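Local structure of acyl-homoserine-lactone synthase (Mesorhizobium sp. ORS 3359, 6WNS) at residues F101-T104 with R105-V108. The protein catalyses the formation of acyl-homoserine lactone quorum-sensing signals, as a coenzyme A-dependent synthase, probably taking the acyl group from an acyl-CoA. Residues are numbered along the deposited sequence; the frame is centred on the assembly and turned at random.
Sequences FEWT and RFFV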
# COMPACT_ATOMS: atom_id res chain seq x y z
N PHE A 101 -5.71 -3.59 -8.59
CA PHE A 101 -6.06 -2.82 -7.37
C PHE A 101 -5.04 -1.72 -7.22
O PHE A 101 -3.91 -1.86 -7.73
CB PHE A 101 -6.12 -3.69 -6.11
CG PHE A 101 -7.43 -4.43 -5.91
CD1 PHE A 101 -8.15 -4.31 -4.71
CD2 PHE A 101 -8.00 -5.16 -6.94
CE1 PHE A 101 -9.33 -5.00 -4.53
CE2 PHE A 101 -9.18 -5.87 -6.75
CZ PHE A 101 -9.84 -5.78 -5.55
N GLU A 102 -5.44 -0.61 -6.63
CA GLU A 102 -4.50 0.52 -6.43
C GLU A 102 -3.94 0.38 -5.02
O GLU A 102 -4.75 0.23 -4.11
CB GLU A 102 -5.18 1.86 -6.66
CG GLU A 102 -4.23 2.98 -6.33
CD GLU A 102 -4.84 4.34 -6.15
OE1 GLU A 102 -5.75 4.45 -5.32
OE2 GLU A 102 -4.37 5.31 -6.87
N TRP A 103 -2.62 0.49 -4.91
CA TRP A 103 -1.81 0.60 -3.68
C TRP A 103 -1.74 2.06 -3.22
O TRP A 103 -1.31 2.93 -4.04
CB TRP A 103 -0.42 0.06 -3.96
CG TRP A 103 0.54 -0.02 -2.83
CD1 TRP A 103 0.30 -0.04 -1.49
CD2 TRP A 103 1.96 -0.23 -2.98
NE1 TRP A 103 1.48 -0.23 -0.80
CE2 TRP A 103 2.50 -0.37 -1.69
CE3 TRP A 103 2.81 -0.40 -4.09
CZ2 TRP A 103 3.86 -0.57 -1.48
CZ3 TRP A 103 4.15 -0.58 -3.89
CH2 TRP A 103 4.67 -0.67 -2.60
N THR A 104 -2.15 2.31 -1.97
CA THR A 104 -1.93 3.61 -1.31
C THR A 104 -1.42 3.33 0.12
O THR A 104 -1.57 2.19 0.62
CB THR A 104 -3.23 4.44 -1.36
OG1 THR A 104 -4.33 3.64 -0.92
CG2 THR A 104 -3.54 4.96 -2.75
N ARG A 105 -0.96 4.37 0.79
CA ARG A 105 -0.74 4.35 2.26
C ARG A 105 0.25 3.24 2.65
O ARG A 105 -0.03 2.51 3.56
CB ARG A 105 -2.10 4.31 2.92
CG ARG A 105 -2.96 5.48 2.48
CD ARG A 105 -2.36 6.88 2.41
NE ARG A 105 -3.43 7.88 2.29
CZ ARG A 105 -3.99 8.46 3.35
NH1 ARG A 105 -3.38 8.42 4.51
NH2 ARG A 105 -5.00 9.30 3.18
N PHE A 106 1.38 3.16 1.96
CA PHE A 106 2.48 2.30 2.40
C PHE A 106 3.17 2.99 3.56
O PHE A 106 3.49 4.17 3.42
CB PHE A 106 3.51 2.07 1.30
CG PHE A 106 4.76 1.39 1.78
CD1 PHE A 106 4.78 0.01 1.97
CD2 PHE A 106 5.90 2.13 2.06
CE1 PHE A 106 5.97 -0.61 2.35
CE2 PHE A 106 7.06 1.51 2.47
CZ PHE A 106 7.09 0.13 2.60
N PHE A 107 3.27 2.34 4.70
CA PHE A 107 4.09 2.90 5.80
C PHE A 107 4.77 1.78 6.57
O PHE A 107 4.24 0.65 6.69
CB PHE A 107 3.22 3.73 6.74
CG PHE A 107 2.22 2.88 7.47
CD1 PHE A 107 1.09 2.40 6.83
CD2 PHE A 107 2.46 2.49 8.77
CE1 PHE A 107 0.19 1.59 7.50
CE2 PHE A 107 1.53 1.72 9.45
CZ PHE A 107 0.40 1.28 8.83
N VAL A 108 5.88 2.16 7.16
CA VAL A 108 6.62 1.39 8.17
C VAL A 108 6.83 2.30 9.38
O VAL A 108 7.35 3.49 9.26
CB VAL A 108 7.97 0.93 7.58
CG1 VAL A 108 8.72 0.04 8.54
CG2 VAL A 108 7.78 0.26 6.22
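Trp103 meets Phe106 three residues further along the same strand. CZ2 of Trp103 lies 3.6 Å from CD1 of Phe106, which sits at the edge of the indole, near its plane. The six-membered ring of Trp103 and the Phe106 ring are almost perpendicular, at 86°, with their centres offset, so this is neither a stack nor a clean T-shape. Each CG is anti to its own backbone N, and the side chains run side by side in the same direction. CB of Phe106 also lies 3.7 Å from NE1 of Trp103, a buried nitrogen with no partner in the model. From helix 121-135, Leu126 and Leu129 touch Trp103, and Val125 touches Phe106. Thr104 turns the other way, and OG1 accepts a hydrogen bond from NE of Arg72. CB of Thr104 is 4.0 Å from CG of Arg105. The guanidinium group of Arg105 forms salt bridges with Glu46 and Asp48. Arg105 has left-handed backbone angles (phi 58°, psi 48°). They break the strand's alternation: Thr104 and Arg105 share one side, Trp103 and Phe106 the other. Such an irregularity in the central strand, beside parallel strand 140-146, is consistent with the beta bulge in the fourth strand of the GNAT acetyltransferase fold.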